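Local structure of inorganic pyrophosphatase (Coxiella burnetii, 3TR4) at residues S9-F17 with K160-I171; L86-I94 with K106-K114. The protein probably catalyses the magnesium-dependent hydrolysis of inorganic pyrophosphate to two phosphate ions, working as a homohexamer. All coordinates share one frame; numbering follows the deposited sequence.

Contact 1. Residues S9-F17 with K160-I171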
loop_
_atom_site.group_PDB
_atom_site.type_symbol
_atom_site.label_atom_id
_atom_site.label_comp_id
_atom_site.label_asym_id
_atom_site.label_seq_id
_atom_site.Cartn_x
_atom_site.Cartn_y
_atom_site.Cartn_z
ATOM N N SER B 9 30.306 13.210 3.662
ATOM C CA SER B 9 31.319 12.466 4.404
ATOM C C SER B 9 30.765 11.150 4.943
ATOM O O SER B 9 29.552 10.987 5.105
ATOM C CB SER B 9 31.872 13.302 5.560
ATOM O OG SER B 9 31.103 13.122 6.739
ATOM N N ALA B 10 31.665 10.214 5.224
ATOM C CA ALA B 10 31.285 8.917 5.764
ATOM C C ALA B 10 30.696 9.045 7.166
ATOM O O ALA B 10 30.000 8.149 7.643
ATOM C CB ALA B 10 32.481 7.981 5.775
ATOM N N GLY B 11 30.980 10.164 7.824
ATOM C CA GLY B 11 30.506 10.381 9.179
ATOM C C GLY B 11 31.635 10.378 10.194
ATOM O O GLY B 11 32.804 10.547 9.837
ATOM N N LYS B 12 31.288 10.173 11.460
ATOM C CA LYS B 12 32.258 10.277 12.550
ATOM C C LYS B 12 33.007 8.977 12.840
ATOM O O LYS B 12 34.207 8.996 13.111
ATOM C CB LYS B 12 31.581 10.802 13.821
ATOM C CG LYS B 12 31.066 12.228 13.684
ATOM C CD LYS B 12 30.336 12.703 14.930
ATOM C CE LYS B 12 29.958 14.171 14.798
ATOM N NZ LYS B 12 29.191 14.676 15.967
ATOM N N GLY B 13 32.302 7.851 12.786
ATOM C CA GLY B 13 32.914 6.573 13.099
ATOM C C GLY B 13 31.910 5.439 13.165
ATOM O O GLY B 13 30.747 5.611 12.808
ATOM N N ILE B 14 32.363 4.283 13.640
ATOM C CA ILE B 14 31.563 3.060 13.605
ATOM C C ILE B 14 30.293 3.148 14.456
ATOM O O ILE B 14 29.351 2.379 14.256
ATOM C CB ILE B 14 32.400 1.835 14.036
ATOM C CG1 ILE B 14 31.768 0.539 13.522
ATOM C CG2 ILE B 14 32.584 1.817 15.548
ATOM C CD1 ILE B 14 31.661 0.470 12.003
ATOM N N ASP B 15 30.268 4.089 15.397
ATOM C CA ASP B 15 29.106 4.279 16.264
ATOM C C ASP B 15 28.221 5.426 15.797
ATOM O O ASP B 15 27.209 5.734 16.424
ATOM C CB ASP B 15 29.542 4.540 17.706
ATOM C CG ASP B 15 30.033 3.289 18.401
ATOM O OD1 ASP B 15 31.250 3.190 18.659
ATOM O OD2 ASP B 15 29.199 2.403 18.688
ATOM N N ASP B 16 28.605 6.061 14.697
ATOM C CA ASP B 16 27.852 7.192 14.181
ATOM C C ASP B 16 28.323 7.553 12.782
ATOM O O ASP B 16 29.096 8.497 12.603
ATOM C CB ASP B 16 27.995 8.398 15.111
ATOM C CG ASP B 16 27.283 9.627 14.584
ATOM O OD1 ASP B 16 26.416 9.482 13.695
ATOM O OD2 ASP B 16 27.590 10.739 15.061
ATOM N N PHE B 17 27.858 6.799 11.794
ATOM C CA PHE B 17 28.236 7.072 10.417
ATOM C C PHE B 17 27.023 7.264 9.514
ATOM O O PHE B 17 25.892 6.964 9.900
ATOM C CB PHE B 17 29.201 6.004 9.877
ATOM C CG PHE B 17 28.634 4.606 9.838
ATOM C CD1 PHE B 17 28.700 3.781 10.953
ATOM C CD2 PHE B 17 28.078 4.102 8.673
ATOM C CE1 PHE B 17 28.200 2.490 10.911
ATOM C CE2 PHE B 17 27.578 2.810 8.623
ATOM C CZ PHE B 17 27.638 2.004 9.741
ATOM N N LYS B 160 31.282 -6.427 15.954
ATOM C CA LYS B 160 31.400 -4.984 15.769
ATOM C C LYS B 160 32.830 -4.553 15.449
ATOM O O LYS B 160 33.047 -3.668 14.624
ATOM C CB LYS B 160 30.884 -4.260 17.015
ATOM C CG LYS B 160 30.851 -2.740 16.929
ATOM C CD LYS B 160 30.322 -2.164 18.242
ATOM C CE LYS B 160 30.561 -0.668 18.350
ATOM N NZ LYS B 160 29.879 0.076 17.258
ATOM N N GLU B 161 33.803 -5.180 16.102
ATOM C CA GLU B 161 35.207 -4.878 15.839
ATOM C C GLU B 161 35.582 -5.185 14.390
ATOM O O GLU B 161 36.327 -4.433 13.763
ATOM C CB GLU B 161 36.122 -5.646 16.798
ATOM C CG GLU B 161 37.603 -5.466 16.503
ATOM C CD GLU B 161 38.022 -4.007 16.493
ATOM O OE1 GLU B 161 37.516 -3.234 17.335
ATOM O OE2 GLU B 161 38.852 -3.633 15.636
ATOM N N ALA B 162 35.065 -6.291 13.864
ATOM C CA ALA B 162 35.287 -6.632 12.462
ATOM C C ALA B 162 34.648 -5.588 11.553
ATOM O O ALA B 162 35.229 -5.199 10.539
ATOM C CB ALA B 162 34.743 -8.015 12.148
ATOM N N ALA B 163 33.455 -5.129 11.919
ATOM C CA ALA B 163 32.761 -4.128 11.116
ATOM C C ALA B 163 33.576 -2.842 11.073
ATOM O O ALA B 163 33.702 -2.202 10.025
ATOM C CB ALA B 163 31.364 -3.864 11.674
ATOM N N LYS B 164 34.133 -2.478 12.222
ATOM C CA LYS B 164 34.963 -1.287 12.348
ATOM C C LYS B 164 36.183 -1.354 11.433
ATOM O O LYS B 164 36.482 -0.400 10.714
ATOM C CB LYS B 164 35.403 -1.111 13.801
ATOM C CG LYS B 164 36.228 0.134 14.072
ATOM C CD LYS B 164 36.384 0.343 15.569
ATOM C CE LYS B 164 37.077 1.655 15.880
ATOM N NZ LYS B 164 36.955 2.004 17.320
ATOM N N LYS B 165 36.884 -2.484 11.467
ATOM C CA LYS B 165 38.050 -2.686 10.615
ATOM C C LYS B 165 37.713 -2.421 9.154
ATOM O O LYS B 165 38.371 -1.618 8.494
ATOM C CB LYS B 165 38.595 -4.105 10.770
ATOM C CG LYS B 165 39.332 -4.352 12.072
ATOM C CD LYS B 165 39.885 -5.767 12.117
ATOM C CE LYS B 165 40.744 -6.058 10.896
ATOM N NZ LYS B 165 41.261 -7.454 10.899
ATOM N N GLU B 166 36.683 -3.101 8.658
ATOM C CA GLU B 166 36.267 -2.970 7.269
ATOM C C GLU B 166 35.847 -1.539 6.954
ATOM O O GLU B 166 36.157 -1.011 5.884
ATOM C CB GLU B 166 35.120 -3.935 6.965
ATOM C CG GLU B 166 34.624 -3.868 5.530
ATOM C CD GLU B 166 35.659 -4.360 4.534
ATOM O OE1 GLU B 166 36.479 -5.225 4.911
ATOM O OE2 GLU B 166 35.657 -3.876 3.380
ATOM N N PHE B 167 35.140 -0.922 7.894
ATOM C CA PHE B 167 34.682 0.456 7.752
ATOM C C PHE B 167 35.869 1.400 7.571
ATOM O O PHE B 167 35.909 2.196 6.632
ATOM C CB PHE B 167 33.848 0.851 8.978
ATOM C CG PHE B 167 33.455 2.304 9.019
ATOM C CD1 PHE B 167 32.384 2.770 8.274
ATOM C CD2 PHE B 167 34.140 3.196 9.827
ATOM C CE1 PHE B 167 32.017 4.108 8.319
ATOM C CE2 PHE B 167 33.778 4.532 9.879
ATOM C CZ PHE B 167 32.715 4.989 9.123
ATOM N N GLU B 168 36.847 1.295 8.462
ATOM C CA GLU B 168 38.010 2.174 8.416
ATOM C C GLU B 168 38.875 1.945 7.178
ATOM O O GLU B 168 39.408 2.897 6.603
ATOM C CB GLU B 168 38.833 2.042 9.696
ATOM C CG GLU B 168 38.142 2.633 10.914
ATOM C CD GLU B 168 38.888 2.363 12.203
ATOM O OE1 GLU B 168 39.660 1.381 12.254
ATOM O OE2 GLU B 168 38.702 3.135 13.168
ATOM N N ALA B 169 39.008 0.689 6.764
ATOM C CA ALA B 169 39.786 0.366 5.570
ATOM C C ALA B 169 39.128 0.902 4.299
ATOM O O ALA B 169 39.807 1.394 3.398
ATOM C CB ALA B 169 40.007 -1.138 5.464
ATOM N N SER B 170 37.805 0.807 4.227
ATOM C CA SER B 170 37.079 1.293 3.058
ATOM C C SER B 170 37.162 2.814 2.962
ATOM O O SER B 170 37.044 3.385 1.880
ATOM C CB SER B 170 35.619 0.837 3.092
ATOM O OG SER B 170 34.889 1.538 4.084
ATOM N N ILE B 171 37.352 3.464 4.105
ATOM C CA ILE B 171 37.599 4.899 4.135
ATOM C C ILE B 171 38.995 5.176 3.589
ATOM O O ILE B 171 39.198 6.105 2.803
ATOM C CB ILE B 171 37.480 5.465 5.562
ATOM C CG1 ILE B 171 36.010 5.545 5.985
ATOM C CG2 ILE B 171 38.130 6.836 5.647
ATOM C CD1 ILE B 171 35.807 6.077 7.387
#
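Lys160 NZ, at the start of the C-terminal helix, is gripped by two acceptors: it makes a salt bridge to Asp15 OD2, with NZ and OD2 2.8 Å apart, and a hydrogen bond to the carbonyl oxygen of Ala91 on the neighbouring strand 86-99. The ammonium meets OD2 from above the carboxylate plane, 58° out of it. The lysine is long enough for this because its chain runs straight, with CG trans to the backbone N, and bends only at the last torsion, which turns NZ into the acceptors. A turn and a bulge shape the other side. Residues 13 to 16 form a type I beta turn that carries Ile14 and Asp15 at its corners, and Lys12 and Gly13 both donate to Asp16 O, a classic beta bulge at the start of strand 16-23. This strand belongs to the curled, OB-type beta-barrel sheet of family I soluble pyrophosphatases, and the turn sits against helix 160-175. Next to the salt bridge, Ile14 packs between the turn and the helix. Its CG2 lies 3.6 Å from Lys160 NZ, while CD1 reaches Lys164 CA and comes to 3.8 Å from Phe167 CB; the two branches divide the work, CG2 toward Lys160 and CD1 toward Ala163, Lys164 and Phe167. Phe167 supplies the aromatic part of the contact. With CG trans to N (chi1 173°), its ring extends from the helix toward the loop, where CZ meets Phe17 CB at 3.7 Å and CE2 approaches the backbone of Gly13. The two phenyl rings lean obliquely, planes at 45° and centroids 5.0 Å apart, and Phe167 CD1 lies over one face of Phe17. One helical turn later, Ile171 CD1 meets the buried methyl of Ala10, CB, at 4.2 Å, and that methyl also packs on Val60.

Contact 2. Residues L86-I94 with K106-K114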
loop_
_atom_site.group_PDB
_atom_site.type_symbol
_atom_site.label_atom_id
_atom_site.label_comp_id
_atom_site.label_asym_id
_atom_site.label_seq_id
_atom_site.Cartn_x
_atom_site.Cartn_y
_atom_site.Cartn_z
ATOM N N LEU B 86 19.125 10.001 3.693
ATOM C CA LEU B 86 20.345 9.788 4.467
ATOM C C LEU B 86 19.988 9.618 5.940
ATOM O O LEU B 86 19.083 10.277 6.442
ATOM C CB LEU B 86 21.305 10.964 4.282
ATOM C CG LEU B 86 22.730 10.807 4.821
ATOM C CD1 LEU B 86 23.679 11.757 4.111
ATOM C CD2 LEU B 86 22.780 11.019 6.329
HETATM N N MSE B 87 20.691 8.726 6.627
HETATM C CA MSE B 87 20.454 8.516 8.050
HETATM C C MSE B 87 21.742 8.198 8.796
HETATM O O MSE B 87 22.710 7.706 8.213
HETATM C CB MSE B 87 19.409 7.418 8.273
HETATM C CG MSE B 87 19.790 6.055 7.727
HETATM SE SE MSE B 87 18.310 4.779 7.890
HETATM C CE MSE B 87 18.046 4.875 9.824
ATOM N N ARG B 88 21.750 8.498 10.091
ATOM C CA ARG B 88 22.909 8.245 10.926
ATOM C C ARG B 88 22.714 6.941 11.687
ATOM O O ARG B 88 21.710 6.760 12.377
ATOM C CB ARG B 88 23.124 9.411 11.894
ATOM C CG ARG B 88 23.468 10.721 11.189
ATOM C CD ARG B 88 23.522 11.899 12.151
ATOM N NE ARG B 88 24.405 11.641 13.283
ATOM C CZ ARG B 88 24.037 11.755 14.555
ATOM N NH1 ARG B 88 22.802 12.132 14.858
ATOM N NH2 ARG B 88 24.903 11.497 15.525
ATOM N N VAL B 89 23.678 6.035 11.554
ATOM C CA VAL B 89 23.549 4.696 12.116
ATOM C C VAL B 89 24.773 4.288 12.928
ATOM O O VAL B 89 25.803 4.963 12.912
ATOM C CB VAL B 89 23.310 3.643 10.999
ATOM C CG1 VAL B 89 22.082 4.004 10.183
ATOM C CG2 VAL B 89 24.529 3.532 10.101
ATOM N N ARG B 90 24.641 3.181 13.649
ATOM C CA ARG B 90 25.739 2.617 14.418
ATOM C C ARG B 90 25.806 1.122 14.130
ATOM O O ARG B 90 24.773 0.460 14.037
ATOM C CB ARG B 90 25.535 2.877 15.915
ATOM C CG ARG B 90 24.172 2.448 16.435
ATOM C CD ARG B 90 23.962 2.855 17.891
ATOM N NE ARG B 90 22.657 2.422 18.386
ATOM C CZ ARG B 90 22.420 1.229 18.922
ATOM N NH1 ARG B 90 23.403 0.347 19.038
ATOM N NH2 ARG B 90 21.200 0.920 19.340
ATOM N N ALA B 91 27.016 0.592 13.981
ATOM C CA ALA B 91 27.190 -0.808 13.593
ATOM C C ALA B 91 27.017 -1.799 14.745
ATOM O O ALA B 91 27.340 -1.502 15.895
ATOM C CB ALA B 91 28.543 -1.011 12.922
ATOM N N LEU B 92 26.504 -2.980 14.415
ATOM C CA LEU B 92 26.382 -4.074 15.367
ATOM C C LEU B 92 27.349 -5.186 14.989
ATOM O O LEU B 92 27.833 -5.930 15.840
ATOM C CB LEU B 92 24.963 -4.634 15.355
ATOM C CG LEU B 92 23.834 -3.708 15.796
ATOM C CD1 LEU B 92 22.504 -4.430 15.667
ATOM C CD2 LEU B 92 24.059 -3.235 17.228
ATOM N N GLY B 93 27.617 -5.303 13.696
ATOM C CA GLY B 93 28.453 -6.373 13.197
ATOM C C GLY B 93 28.528 -6.326 11.689
ATOM O O GLY B 93 28.165 -5.325 11.070
ATOM N N ILE B 94 29.000 -7.411 11.094
ATOM C CA ILE B 94 29.157 -7.459 9.649
ATOM C C ILE B 94 28.833 -8.848 9.114
ATOM O O ILE B 94 29.179 -9.857 9.725
ATOM C CB ILE B 94 30.578 -7.016 9.230
ATOM C CG1 ILE B 94 30.742 -7.065 7.708
ATOM C CG2 ILE B 94 31.638 -7.855 9.937
ATOM C CD1 ILE B 94 32.031 -6.428 7.223
ATOM N N LYS B 106 28.786 -6.955 4.118
ATOM C CA LYS B 106 27.852 -5.885 4.410
ATOM C C LYS B 106 27.754 -5.636 5.913
ATOM O O LYS B 106 27.506 -6.555 6.695
ATOM C CB LYS B 106 26.482 -6.220 3.820
ATOM C CG LYS B 106 26.498 -6.324 2.293
ATOM C CD LYS B 106 25.318 -7.112 1.761
ATOM C CE LYS B 106 25.277 -7.073 0.239
ATOM N NZ LYS B 106 26.607 -7.329 -0.378
ATOM N N VAL B 107 27.965 -4.388 6.309
ATOM C CA VAL B 107 27.832 -4.003 7.707
ATOM C C VAL B 107 26.365 -4.028 8.119
ATOM O O VAL B 107 25.494 -3.594 7.367
ATOM C CB VAL B 107 28.421 -2.601 7.960
ATOM C CG1 VAL B 107 28.025 -2.091 9.336
ATOM C CG2 VAL B 107 29.936 -2.632 7.815
ATOM N N LEU B 108 26.091 -4.563 9.304
ATOM C CA LEU B 108 24.748 -4.515 9.868
ATOM C C LEU B 108 24.679 -3.385 10.890
ATOM O O LEU B 108 25.532 -3.289 11.775
ATOM C CB LEU B 108 24.388 -5.848 10.531
ATOM C CG LEU B 108 22.957 -5.951 11.069
ATOM C CD1 LEU B 108 21.954 -5.893 9.929
ATOM C CD2 LEU B 108 22.769 -7.220 11.885
ATOM N N ALA B 109 23.669 -2.530 10.768
ATOM C CA ALA B 109 23.564 -1.359 11.632
ATOM C C ALA B 109 22.140 -1.085 12.103
ATOM O O ALA B 109 21.179 -1.661 11.588
ATOM C CB ALA B 109 24.132 -0.131 10.925
ATOM N N VAL B 110 22.027 -0.200 13.093
ATOM C CA VAL B 110 20.748 0.305 13.584
ATOM C C VAL B 110 20.866 1.823 13.696
ATOM O O VAL B 110 21.975 2.353 13.704
ATOM C CB VAL B 110 20.391 -0.282 14.965
ATOM C CG1 VAL B 110 19.955 -1.740 14.835
ATOM C CG2 VAL B 110 21.568 -0.153 15.916
ATOM N N PRO B 111 19.730 2.537 13.783
ATOM C CA PRO B 111 19.844 3.996 13.885
ATOM C C PRO B 111 20.554 4.387 15.176
ATOM O O PRO B 111 20.529 3.612 16.137
ATOM C CB PRO B 111 18.383 4.461 13.931
ATOM C CG PRO B 111 17.592 3.326 13.349
ATOM C CD PRO B 111 18.326 2.091 13.777
ATOM N N VAL B 112 21.191 5.555 15.202
ATOM C CA VAL B 112 21.766 6.055 16.446
ATOM C C VAL B 112 20.651 6.183 17.479
ATOM O O VAL B 112 19.479 6.306 17.124
ATOM C CB VAL B 112 22.480 7.412 16.265
ATOM C CG1 VAL B 112 23.709 7.256 15.366
ATOM C CG2 VAL B 112 21.527 8.454 15.704
ATOM N N VAL B 113 21.010 6.142 18.758
ATOM C CA VAL B 113 20.011 6.165 19.827
ATOM C C VAL B 113 19.081 7.376 19.733
ATOM O O VAL B 113 17.870 7.253 19.912
ATOM C CB VAL B 113 20.669 6.122 21.218
ATOM C CG1 VAL B 113 19.617 6.267 22.302
ATOM C CG2 VAL B 113 21.454 4.823 21.388
ATOM N N LYS B 114 19.657 8.541 19.451
ATOM C CA LYS B 114 18.884 9.767 19.282
ATOM C C LYS B 114 17.718 9.595 18.313
ATOM O O LYS B 114 16.635 10.144 18.526
ATOM C CB LYS B 114 19.791 10.895 18.785
ATOM C CG LYS B 114 19.042 12.080 18.191
ATOM C CD LYS B 114 19.997 13.058 17.525
ATOM C CE LYS B 114 21.067 13.535 18.499
ATOM N NZ LYS B 114 22.034 14.472 17.861
HETATM O O HOH W 1 19.158 2.910 18.562
#
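Arg90 and Val110 pair across this antiparallel hairpin through two backbone bonds, Arg90 N to Val110 O at 2.8 Å and Val110 N to Arg90 O at 3.0 Å, and their side chains pack closely as well. Val110 CG2 sits over the centre of the guanidinium, 3.4 Å above its plane; a beta-branched methyl suits that flat face. The arginine stays extended from CG to NE, so its head reaches Pro111 O, to which NE gives a weak bond, while a water bridges NH2 to the same carbonyl; the strongest partner, however, is Ile122 O, bound by NH1. Further along, Leu92 N and, weakly, Gly93 N both face Leu108 O, a classic beta bulge that shifts the register by one residue. On the other face the small Ala91 and Ala109 let Val107 CG1 approach Ala91 CB and Val89 CG2 approach Ala109 CB, each at 3.8 Å.

Val112 N still bonds to Arg88 O at 3.1 Å, and Met87 and Pro111 pack on a neighbouring subunit; only the tips of Arg88 and Lys114 are loose. Val112 CG2 covers one guanidinium face of Arg88, whose NH2 salt-bridges Asp16. Lys106 NZ binds the manganese ligands Asp104 and Asp72. Near the exposed Lys114, NZ and Arg88 NH1, 3.9 Å apart, probably repel mildly, with Asp16 offsetting the arginine, whereas Lys106 probably helps to balance the metal's acidic ligands.

From the N terminus the chain passes through the loop 9-15 into strand 16-23; 142 residues separate Phe17 from Lys160, where contact 1 closes its loop as helix 160-175 returns against that entry. Contact 2 is nested wholly inside this loop and closes a short one of its own, the hairpin of strands 86-99 and 106-111. The two meet where strands 16-23 and 86-99 are neighbours in one sheet: Asp16 pairs with Arg88, Phe17 probably bonds to Val89 through the backbone, and Ala163 packs on Gly93. Together they tie the chain's beginning and its C-terminal helix to the central sheet and, through Lys106 at the start of strand 106-111, to the metal site.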